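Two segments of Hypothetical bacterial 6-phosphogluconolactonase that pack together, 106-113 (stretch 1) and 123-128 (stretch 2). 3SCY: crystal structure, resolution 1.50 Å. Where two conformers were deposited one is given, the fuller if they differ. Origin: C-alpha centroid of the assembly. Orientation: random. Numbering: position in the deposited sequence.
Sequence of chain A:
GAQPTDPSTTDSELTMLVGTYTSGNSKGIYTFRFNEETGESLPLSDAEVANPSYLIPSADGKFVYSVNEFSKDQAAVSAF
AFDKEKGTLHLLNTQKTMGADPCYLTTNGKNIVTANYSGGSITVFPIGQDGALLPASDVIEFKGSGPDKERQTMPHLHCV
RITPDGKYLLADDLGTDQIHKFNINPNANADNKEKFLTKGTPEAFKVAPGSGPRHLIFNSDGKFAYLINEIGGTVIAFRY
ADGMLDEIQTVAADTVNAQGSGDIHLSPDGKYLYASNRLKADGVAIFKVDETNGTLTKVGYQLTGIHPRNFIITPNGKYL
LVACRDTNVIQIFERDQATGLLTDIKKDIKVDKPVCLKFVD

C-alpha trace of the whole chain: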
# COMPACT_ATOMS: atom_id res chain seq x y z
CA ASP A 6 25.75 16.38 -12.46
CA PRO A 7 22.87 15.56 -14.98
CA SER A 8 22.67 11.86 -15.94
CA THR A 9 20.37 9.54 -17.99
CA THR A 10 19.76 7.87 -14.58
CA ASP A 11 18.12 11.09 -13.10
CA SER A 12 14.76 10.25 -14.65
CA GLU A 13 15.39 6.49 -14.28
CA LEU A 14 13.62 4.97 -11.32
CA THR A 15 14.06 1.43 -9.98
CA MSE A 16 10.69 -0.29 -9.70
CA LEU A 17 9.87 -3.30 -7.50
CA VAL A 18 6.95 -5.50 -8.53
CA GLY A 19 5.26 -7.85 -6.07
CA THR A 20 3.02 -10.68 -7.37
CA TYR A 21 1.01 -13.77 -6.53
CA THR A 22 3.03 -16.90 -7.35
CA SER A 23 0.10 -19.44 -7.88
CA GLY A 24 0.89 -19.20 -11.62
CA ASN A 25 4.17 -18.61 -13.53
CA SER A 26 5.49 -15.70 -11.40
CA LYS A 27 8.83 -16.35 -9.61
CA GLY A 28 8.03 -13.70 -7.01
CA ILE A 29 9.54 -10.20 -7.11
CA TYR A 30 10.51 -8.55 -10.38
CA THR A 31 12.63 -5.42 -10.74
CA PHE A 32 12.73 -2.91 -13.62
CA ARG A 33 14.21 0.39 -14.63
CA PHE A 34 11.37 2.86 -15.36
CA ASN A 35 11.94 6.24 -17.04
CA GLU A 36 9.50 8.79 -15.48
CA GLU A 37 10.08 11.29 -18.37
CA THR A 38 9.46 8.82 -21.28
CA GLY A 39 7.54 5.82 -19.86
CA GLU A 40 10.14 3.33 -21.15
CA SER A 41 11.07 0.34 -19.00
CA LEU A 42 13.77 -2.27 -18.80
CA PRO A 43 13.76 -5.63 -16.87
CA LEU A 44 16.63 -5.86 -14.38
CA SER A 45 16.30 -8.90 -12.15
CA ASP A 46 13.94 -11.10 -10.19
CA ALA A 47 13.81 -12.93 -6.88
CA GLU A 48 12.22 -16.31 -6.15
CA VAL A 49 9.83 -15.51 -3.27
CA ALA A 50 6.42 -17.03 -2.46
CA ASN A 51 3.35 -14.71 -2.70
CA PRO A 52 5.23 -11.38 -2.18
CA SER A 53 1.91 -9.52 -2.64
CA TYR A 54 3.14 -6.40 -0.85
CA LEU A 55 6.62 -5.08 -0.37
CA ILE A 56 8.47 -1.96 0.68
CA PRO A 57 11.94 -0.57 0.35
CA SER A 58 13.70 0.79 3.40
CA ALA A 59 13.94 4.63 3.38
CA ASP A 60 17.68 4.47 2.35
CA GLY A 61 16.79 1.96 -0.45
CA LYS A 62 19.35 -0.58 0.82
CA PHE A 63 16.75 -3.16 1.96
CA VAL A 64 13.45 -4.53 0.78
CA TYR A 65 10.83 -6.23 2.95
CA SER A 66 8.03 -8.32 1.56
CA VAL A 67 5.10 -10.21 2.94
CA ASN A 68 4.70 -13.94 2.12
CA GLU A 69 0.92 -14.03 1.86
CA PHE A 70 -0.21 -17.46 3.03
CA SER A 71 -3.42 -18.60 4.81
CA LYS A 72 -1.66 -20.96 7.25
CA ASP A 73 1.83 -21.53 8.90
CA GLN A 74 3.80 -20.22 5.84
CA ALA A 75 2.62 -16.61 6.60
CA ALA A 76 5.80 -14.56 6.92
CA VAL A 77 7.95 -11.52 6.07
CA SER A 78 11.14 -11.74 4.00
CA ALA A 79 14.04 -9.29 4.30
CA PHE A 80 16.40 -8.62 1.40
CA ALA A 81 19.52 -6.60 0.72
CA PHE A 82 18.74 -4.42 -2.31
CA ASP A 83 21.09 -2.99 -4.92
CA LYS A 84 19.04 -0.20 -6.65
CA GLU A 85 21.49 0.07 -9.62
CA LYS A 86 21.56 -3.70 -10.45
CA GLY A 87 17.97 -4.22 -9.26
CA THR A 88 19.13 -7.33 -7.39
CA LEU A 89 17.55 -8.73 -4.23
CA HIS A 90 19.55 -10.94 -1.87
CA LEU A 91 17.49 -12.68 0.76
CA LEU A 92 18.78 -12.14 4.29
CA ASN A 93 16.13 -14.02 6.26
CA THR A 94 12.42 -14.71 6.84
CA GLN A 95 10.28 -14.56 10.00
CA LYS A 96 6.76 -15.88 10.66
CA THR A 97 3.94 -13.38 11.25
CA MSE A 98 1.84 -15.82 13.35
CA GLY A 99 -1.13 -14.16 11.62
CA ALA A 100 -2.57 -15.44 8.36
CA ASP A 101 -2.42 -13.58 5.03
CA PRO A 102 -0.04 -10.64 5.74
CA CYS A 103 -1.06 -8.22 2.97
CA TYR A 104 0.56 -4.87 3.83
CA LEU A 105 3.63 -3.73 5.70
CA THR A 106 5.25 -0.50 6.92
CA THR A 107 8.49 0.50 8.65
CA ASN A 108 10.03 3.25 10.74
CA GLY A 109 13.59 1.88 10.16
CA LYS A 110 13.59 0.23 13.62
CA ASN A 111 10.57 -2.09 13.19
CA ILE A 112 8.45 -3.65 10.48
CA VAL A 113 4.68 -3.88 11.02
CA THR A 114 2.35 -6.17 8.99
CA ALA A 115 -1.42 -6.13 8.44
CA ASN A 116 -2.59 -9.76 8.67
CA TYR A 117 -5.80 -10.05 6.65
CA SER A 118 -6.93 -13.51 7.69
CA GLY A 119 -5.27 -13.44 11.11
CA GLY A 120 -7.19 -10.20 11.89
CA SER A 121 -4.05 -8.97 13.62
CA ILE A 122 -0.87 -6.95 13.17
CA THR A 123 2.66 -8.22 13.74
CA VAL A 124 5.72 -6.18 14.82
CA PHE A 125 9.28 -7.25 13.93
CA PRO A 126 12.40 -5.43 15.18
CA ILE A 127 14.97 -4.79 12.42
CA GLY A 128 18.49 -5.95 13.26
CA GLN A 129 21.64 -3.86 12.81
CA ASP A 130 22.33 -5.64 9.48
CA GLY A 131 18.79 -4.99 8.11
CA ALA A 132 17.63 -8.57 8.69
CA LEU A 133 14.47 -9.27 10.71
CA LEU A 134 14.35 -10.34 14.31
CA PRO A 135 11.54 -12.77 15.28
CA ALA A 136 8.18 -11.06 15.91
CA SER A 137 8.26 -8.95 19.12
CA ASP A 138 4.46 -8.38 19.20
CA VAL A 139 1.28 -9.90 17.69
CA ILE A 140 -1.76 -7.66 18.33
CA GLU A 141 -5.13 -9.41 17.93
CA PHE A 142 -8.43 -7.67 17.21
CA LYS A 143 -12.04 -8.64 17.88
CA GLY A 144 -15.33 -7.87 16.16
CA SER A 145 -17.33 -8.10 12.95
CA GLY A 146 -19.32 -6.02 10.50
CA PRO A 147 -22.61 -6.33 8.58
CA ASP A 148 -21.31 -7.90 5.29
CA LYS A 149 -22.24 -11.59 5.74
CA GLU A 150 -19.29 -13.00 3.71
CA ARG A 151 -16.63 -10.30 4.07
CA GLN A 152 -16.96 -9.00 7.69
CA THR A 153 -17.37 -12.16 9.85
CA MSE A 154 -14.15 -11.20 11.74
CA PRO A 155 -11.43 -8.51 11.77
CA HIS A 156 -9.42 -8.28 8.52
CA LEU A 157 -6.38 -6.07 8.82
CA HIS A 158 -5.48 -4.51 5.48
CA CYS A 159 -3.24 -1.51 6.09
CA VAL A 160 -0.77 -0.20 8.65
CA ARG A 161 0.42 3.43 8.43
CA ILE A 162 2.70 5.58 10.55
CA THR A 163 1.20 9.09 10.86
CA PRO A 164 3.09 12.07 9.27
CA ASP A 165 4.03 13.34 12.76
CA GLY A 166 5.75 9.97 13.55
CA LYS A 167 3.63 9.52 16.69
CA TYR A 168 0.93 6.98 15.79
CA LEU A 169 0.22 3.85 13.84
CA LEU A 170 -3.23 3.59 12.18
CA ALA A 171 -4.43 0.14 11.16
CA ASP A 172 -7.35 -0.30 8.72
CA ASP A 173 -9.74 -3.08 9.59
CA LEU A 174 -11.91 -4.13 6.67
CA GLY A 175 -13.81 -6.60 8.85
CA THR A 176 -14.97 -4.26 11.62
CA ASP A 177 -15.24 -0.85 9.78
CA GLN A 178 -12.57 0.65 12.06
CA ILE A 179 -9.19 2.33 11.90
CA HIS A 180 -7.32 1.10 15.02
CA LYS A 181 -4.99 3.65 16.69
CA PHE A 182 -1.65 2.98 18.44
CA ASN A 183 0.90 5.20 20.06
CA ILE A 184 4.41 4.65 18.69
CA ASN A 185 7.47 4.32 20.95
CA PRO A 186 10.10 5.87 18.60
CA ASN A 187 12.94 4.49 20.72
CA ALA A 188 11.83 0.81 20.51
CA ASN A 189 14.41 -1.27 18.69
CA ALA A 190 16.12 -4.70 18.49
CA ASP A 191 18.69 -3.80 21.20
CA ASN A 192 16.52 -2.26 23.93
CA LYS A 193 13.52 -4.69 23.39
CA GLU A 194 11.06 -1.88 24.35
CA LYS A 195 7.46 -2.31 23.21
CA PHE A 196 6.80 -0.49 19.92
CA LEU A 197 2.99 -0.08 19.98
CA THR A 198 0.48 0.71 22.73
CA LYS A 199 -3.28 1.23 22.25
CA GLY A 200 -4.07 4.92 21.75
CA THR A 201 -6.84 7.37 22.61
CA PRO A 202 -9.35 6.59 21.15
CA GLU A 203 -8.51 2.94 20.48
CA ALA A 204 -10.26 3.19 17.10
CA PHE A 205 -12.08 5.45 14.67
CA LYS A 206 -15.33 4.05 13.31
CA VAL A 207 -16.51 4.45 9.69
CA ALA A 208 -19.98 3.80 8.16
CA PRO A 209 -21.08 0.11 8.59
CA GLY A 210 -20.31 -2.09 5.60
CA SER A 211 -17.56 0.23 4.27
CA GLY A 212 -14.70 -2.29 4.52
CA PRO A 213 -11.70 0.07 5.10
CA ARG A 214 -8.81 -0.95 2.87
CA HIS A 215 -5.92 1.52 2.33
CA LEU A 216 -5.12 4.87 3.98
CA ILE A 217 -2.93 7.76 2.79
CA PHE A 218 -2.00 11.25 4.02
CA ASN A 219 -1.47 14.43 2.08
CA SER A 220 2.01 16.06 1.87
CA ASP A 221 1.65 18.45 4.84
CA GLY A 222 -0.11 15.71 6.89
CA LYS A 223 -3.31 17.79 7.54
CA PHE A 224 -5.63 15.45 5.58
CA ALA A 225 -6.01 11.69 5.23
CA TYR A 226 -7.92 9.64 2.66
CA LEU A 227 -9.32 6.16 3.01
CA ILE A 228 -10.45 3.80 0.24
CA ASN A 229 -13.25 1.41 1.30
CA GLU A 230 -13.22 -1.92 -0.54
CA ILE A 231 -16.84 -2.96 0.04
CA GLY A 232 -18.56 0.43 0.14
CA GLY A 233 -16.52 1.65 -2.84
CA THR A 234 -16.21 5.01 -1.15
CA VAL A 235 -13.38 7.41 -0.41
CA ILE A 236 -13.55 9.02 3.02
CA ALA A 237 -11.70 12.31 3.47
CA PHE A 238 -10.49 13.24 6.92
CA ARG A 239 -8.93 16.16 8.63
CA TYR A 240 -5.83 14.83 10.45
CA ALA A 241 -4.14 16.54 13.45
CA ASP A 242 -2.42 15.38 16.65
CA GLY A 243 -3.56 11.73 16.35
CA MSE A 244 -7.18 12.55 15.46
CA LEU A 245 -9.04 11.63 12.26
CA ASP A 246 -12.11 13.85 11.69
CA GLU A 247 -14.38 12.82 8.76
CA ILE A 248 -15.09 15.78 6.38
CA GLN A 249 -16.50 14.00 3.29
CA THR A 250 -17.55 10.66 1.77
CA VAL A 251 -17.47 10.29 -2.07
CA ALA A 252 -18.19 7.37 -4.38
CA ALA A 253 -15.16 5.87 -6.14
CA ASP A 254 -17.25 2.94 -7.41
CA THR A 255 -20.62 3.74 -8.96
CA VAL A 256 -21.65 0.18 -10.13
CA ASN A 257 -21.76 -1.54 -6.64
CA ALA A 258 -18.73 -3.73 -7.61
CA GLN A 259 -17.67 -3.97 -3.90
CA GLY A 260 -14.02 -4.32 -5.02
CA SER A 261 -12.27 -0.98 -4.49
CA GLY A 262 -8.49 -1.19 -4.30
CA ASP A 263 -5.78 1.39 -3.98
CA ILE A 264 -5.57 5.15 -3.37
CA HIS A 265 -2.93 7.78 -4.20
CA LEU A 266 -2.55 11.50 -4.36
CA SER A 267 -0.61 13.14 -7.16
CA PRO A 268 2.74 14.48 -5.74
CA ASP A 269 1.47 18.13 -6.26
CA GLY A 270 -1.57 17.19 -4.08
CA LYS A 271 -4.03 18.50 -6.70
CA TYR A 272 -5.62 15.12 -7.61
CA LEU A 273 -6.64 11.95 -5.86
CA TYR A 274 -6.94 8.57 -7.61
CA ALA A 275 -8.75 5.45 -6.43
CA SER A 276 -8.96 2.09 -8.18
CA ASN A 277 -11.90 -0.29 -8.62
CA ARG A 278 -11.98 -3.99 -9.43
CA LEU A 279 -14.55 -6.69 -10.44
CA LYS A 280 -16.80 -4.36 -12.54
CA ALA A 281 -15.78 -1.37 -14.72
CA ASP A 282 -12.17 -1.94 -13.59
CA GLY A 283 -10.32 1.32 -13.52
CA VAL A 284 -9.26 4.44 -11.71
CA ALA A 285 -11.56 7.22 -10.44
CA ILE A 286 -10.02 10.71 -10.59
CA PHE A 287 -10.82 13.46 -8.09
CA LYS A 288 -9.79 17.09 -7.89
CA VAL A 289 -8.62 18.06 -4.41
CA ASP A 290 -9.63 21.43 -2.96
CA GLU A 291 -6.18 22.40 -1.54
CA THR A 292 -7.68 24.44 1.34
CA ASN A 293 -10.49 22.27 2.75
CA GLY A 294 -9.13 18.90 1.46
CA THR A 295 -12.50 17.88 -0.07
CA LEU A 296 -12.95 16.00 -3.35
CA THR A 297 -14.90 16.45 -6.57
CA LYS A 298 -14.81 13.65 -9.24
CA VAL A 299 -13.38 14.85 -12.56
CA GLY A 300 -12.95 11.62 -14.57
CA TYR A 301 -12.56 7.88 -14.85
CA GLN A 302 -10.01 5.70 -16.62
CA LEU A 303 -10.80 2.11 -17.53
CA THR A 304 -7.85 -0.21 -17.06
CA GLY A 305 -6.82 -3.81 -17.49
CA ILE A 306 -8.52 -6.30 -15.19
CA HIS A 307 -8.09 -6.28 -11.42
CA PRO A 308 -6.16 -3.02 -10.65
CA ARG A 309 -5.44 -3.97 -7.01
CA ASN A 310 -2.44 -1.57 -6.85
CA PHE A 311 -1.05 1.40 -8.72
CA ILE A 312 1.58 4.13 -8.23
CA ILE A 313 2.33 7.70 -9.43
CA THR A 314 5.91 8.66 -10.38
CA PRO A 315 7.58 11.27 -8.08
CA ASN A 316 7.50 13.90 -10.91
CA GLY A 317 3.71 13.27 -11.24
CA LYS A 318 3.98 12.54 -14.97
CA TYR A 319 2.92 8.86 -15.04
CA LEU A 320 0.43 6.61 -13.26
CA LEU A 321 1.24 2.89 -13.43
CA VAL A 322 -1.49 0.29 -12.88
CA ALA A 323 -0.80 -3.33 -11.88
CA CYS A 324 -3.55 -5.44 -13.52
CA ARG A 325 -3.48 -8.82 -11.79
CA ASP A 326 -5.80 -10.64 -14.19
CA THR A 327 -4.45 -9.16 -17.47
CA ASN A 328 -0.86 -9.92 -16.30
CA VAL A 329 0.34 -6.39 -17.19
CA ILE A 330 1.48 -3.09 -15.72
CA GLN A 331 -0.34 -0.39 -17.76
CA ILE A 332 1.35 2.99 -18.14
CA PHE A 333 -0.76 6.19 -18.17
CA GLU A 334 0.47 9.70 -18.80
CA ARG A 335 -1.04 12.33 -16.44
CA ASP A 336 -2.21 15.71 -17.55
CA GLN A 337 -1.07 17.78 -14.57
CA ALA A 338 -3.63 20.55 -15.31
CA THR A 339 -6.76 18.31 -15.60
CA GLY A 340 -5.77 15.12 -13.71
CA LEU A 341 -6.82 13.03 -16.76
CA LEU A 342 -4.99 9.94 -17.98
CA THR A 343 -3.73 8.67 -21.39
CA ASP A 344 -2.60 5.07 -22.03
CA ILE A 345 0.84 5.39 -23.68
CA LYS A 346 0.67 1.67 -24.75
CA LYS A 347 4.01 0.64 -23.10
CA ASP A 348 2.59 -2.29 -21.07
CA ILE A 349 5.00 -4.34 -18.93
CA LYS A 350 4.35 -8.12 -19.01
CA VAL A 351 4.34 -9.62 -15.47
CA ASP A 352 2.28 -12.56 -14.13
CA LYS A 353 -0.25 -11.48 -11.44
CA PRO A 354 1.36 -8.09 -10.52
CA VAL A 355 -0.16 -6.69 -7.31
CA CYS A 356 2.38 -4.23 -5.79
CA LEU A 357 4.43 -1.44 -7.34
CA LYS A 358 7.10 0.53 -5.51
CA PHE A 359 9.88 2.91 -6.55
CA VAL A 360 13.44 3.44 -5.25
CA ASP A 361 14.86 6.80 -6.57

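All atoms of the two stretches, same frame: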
# COMPACT_ATOMS: atom_id res chain seq x y z
N THR A 106 4.66 -1.83 6.84
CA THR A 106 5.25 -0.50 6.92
C THR A 106 6.48 -0.57 7.82
O THR A 106 6.71 -1.60 8.45
CB THR A 106 4.24 0.57 7.38
OG1 THR A 106 4.81 1.84 7.03
CG2 THR A 106 3.93 0.49 8.88
N THR A 107 7.29 0.48 7.83
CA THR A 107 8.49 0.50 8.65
C THR A 107 8.74 1.90 9.17
O THR A 107 8.35 2.90 8.53
CB THR A 107 9.73 0.03 7.81
OG1 THR A 107 10.87 -0.10 8.68
CG2 THR A 107 10.11 1.01 6.66
N ASN A 108 9.49 1.97 10.29
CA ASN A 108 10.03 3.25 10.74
C ASN A 108 11.57 3.15 10.77
O ASN A 108 12.20 4.00 11.37
CB ASN A 108 9.47 3.67 12.10
CG ASN A 108 10.00 2.86 13.25
OD1 ASN A 108 10.44 1.72 13.08
ND2 ASN A 108 10.06 3.48 14.44
N GLY A 109 12.13 2.09 10.18
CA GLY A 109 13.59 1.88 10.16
C GLY A 109 14.09 1.07 11.34
O GLY A 109 15.21 0.53 11.30
N LYS A 110 13.26 0.99 12.41
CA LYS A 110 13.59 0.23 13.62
C LYS A 110 12.73 -1.02 13.74
O LYS A 110 13.13 -1.99 14.36
CB LYS A 110 13.44 1.08 14.88
CG LYS A 110 14.40 2.25 14.94
CD LYS A 110 14.15 3.11 16.17
CE LYS A 110 15.19 4.20 16.34
NZ LYS A 110 15.05 5.25 15.29
N ASN A 111 11.52 -0.99 13.17
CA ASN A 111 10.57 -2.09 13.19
C ASN A 111 9.83 -2.16 11.90
O ASN A 111 9.62 -1.13 11.25
CB ASN A 111 9.52 -1.86 14.31
CG ASN A 111 10.15 -1.82 15.67
OD1 ASN A 111 10.42 -2.85 16.26
ND2 ASN A 111 10.43 -0.61 16.19
N ILE A 112 9.37 -3.35 11.58
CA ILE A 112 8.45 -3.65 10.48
C ILE A 112 7.12 -3.99 11.12
O ILE A 112 7.12 -4.74 12.12
CB ILE A 112 8.96 -4.85 9.61
CG1 ILE A 112 10.22 -4.50 8.81
CG2 ILE A 112 7.81 -5.46 8.71
CD1 ILE A 112 10.03 -3.48 7.64
N VAL A 113 6.00 -3.51 10.53
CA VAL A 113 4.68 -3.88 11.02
C VAL A 113 3.89 -4.46 9.84
O VAL A 113 3.93 -3.86 8.78
CB VAL A 113 3.90 -2.70 11.68
CG1 VAL A 113 2.59 -3.17 12.28
CG2 VAL A 113 4.74 -2.00 12.74
N THR A 123 1.44 -7.66 13.17
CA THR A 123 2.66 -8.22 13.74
C THR A 123 3.79 -7.20 13.66
O THR A 123 3.97 -6.55 12.63
CB THR A 123 3.05 -9.54 13.01
OG1 THR A 123 1.96 -10.44 13.08
CG2 THR A 123 4.27 -10.22 13.67
N VAL A 124 4.57 -7.08 14.74
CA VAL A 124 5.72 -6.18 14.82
C VAL A 124 6.99 -7.02 14.80
O VAL A 124 7.07 -7.99 15.57
CB VAL A 124 5.65 -5.32 16.13
CG1 VAL A 124 6.86 -4.40 16.26
CG2 VAL A 124 4.35 -4.52 16.18
N PHE A 125 7.97 -6.62 13.96
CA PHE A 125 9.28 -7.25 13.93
C PHE A 125 10.35 -6.20 14.13
O PHE A 125 10.42 -5.28 13.31
CB PHE A 125 9.57 -7.96 12.58
CG PHE A 125 8.58 -8.99 12.10
CD1 PHE A 125 7.45 -8.61 11.39
CD2 PHE A 125 8.81 -10.35 12.31
CE1 PHE A 125 6.55 -9.56 10.91
CE2 PHE A 125 7.89 -11.29 11.87
CZ PHE A 125 6.77 -10.90 11.16
N PRO A 126 11.26 -6.35 15.11
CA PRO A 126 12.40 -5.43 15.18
C PRO A 126 13.33 -5.69 13.99
O PRO A 126 13.46 -6.84 13.54
CB PRO A 126 13.11 -5.80 16.50
CG PRO A 126 12.13 -6.69 17.25
CD PRO A 126 11.33 -7.39 16.16
N ILE A 127 13.99 -4.66 13.51
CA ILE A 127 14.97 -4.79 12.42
C ILE A 127 16.35 -4.83 13.06
O ILE A 127 16.68 -3.97 13.88
CB ILE A 127 14.87 -3.63 11.40
CG1 ILE A 127 13.48 -3.61 10.72
CG2 ILE A 127 15.98 -3.77 10.34
CD1 ILE A 127 13.16 -2.36 9.91
N GLY A 128 17.15 -5.83 12.70
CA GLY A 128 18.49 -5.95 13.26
C GLY A 128 19.45 -4.93 12.66
O GLY A 128 19.12 -4.25 11.68
O HOH W 1 15.55 -2.13 15.56

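Adjacent antiparallel strands are joined by their backbones and then sealed by their side chains, and these two segments illustrate both levels of the design. Stretch 1 is itself a hairpin: its first strand, Thr-106 and Thr-107, turns through Asn-108 to Lys-110 into a second strand at Asn-111 to Val-113. That second strand lies beside Thr-123 to Pro-126 of stretch 2, with the two strand directions at 161° and their axes approaching to 4.5 Å.

The register alternates as antiparallel geometry requires. Ile-112 and Phe-125 form the hydrogen-bonded pair, in which each residue serves as both donor and acceptor: Ile-112 N donates to Phe-125 O at 2.8 Å, and Phe-125 N donates to Ile-112 O at 2.8 Å, both nearly linear. The flanking pairs, Asn-111 with Pro-126 and Val-113 with Val-124, are non-hydrogen-bonded, and their alpha carbons draw closer than those of the central pair. Proline has no amide hydrogen to offer, so the non-hydrogen-bonded position accommodates Pro-126 without the loss of a cross-strand bond. The narrow spacing also brings CA-H groups against carbonyls, as where Asn-111 CA approaches Phe-125 O at 3.2 Å and Val-113 CA approaches Thr-123 O at 3.2 Å.

Bonding continues past the regular strand. Ile-127 N donates to Lys-110 O at 2.9 Å, tying the turn of stretch 1 to the loop that follows stretch 2's strand. A water reinforces this junction, donating to both Lys-110 O and Ile-127 O at 2.7 Å each, so that the Lys-110 carbonyl accepts from two partners.

The turn is held in shape by its own polar groups. Asn-108 OD1 accepts from Lys-110 N at 3.0 Å and from Asn-111 N at 2.9 Å, while Gly-109 N donates to Thr-107 OG1 at 2.9 Å. Gly-109 has a positive phi of 91°, and at these backbone angles a beta carbon would be jammed against the preceding carbonyl oxygen, a constraint that glycine escapes.

Side chains then divide between the sheet's two faces. Ile-112 and Phe-125 share one face, where Ile-112 CG2 lies 4.2 Å from Phe-125 CD1, a loose apolar contact that adds to the pair's two backbone bonds. Ile-127, whose CA-to-CB bond points toward stretch 1, has more of its surface covered by the other segment than any other residue here. Its extended CD1 comes within 3.8 Å of Ile-112 CG1 and within 3.4 Å of Thr-107 OG1, so one methyl meets both an aliphatic neighbor and the hydroxyl oxygen of the hairpin's first strand.

The face carrying Asn-111, Val-113, Val-124 and Pro-126 is more mixed. Val-113 CG2 and Val-124 CG2 meet at 4.3 Å in simple apolar packing. Asn-111, by contrast, sets its carbonyl OD1 3.4 Å from Pro-126 CA and 3.9 Å from Val-124 CG1, while its ND2 is hydrogen-bonded elsewhere in the structure. The general lesson is that the backbone sets the register, and the side chains fill the space it leaves.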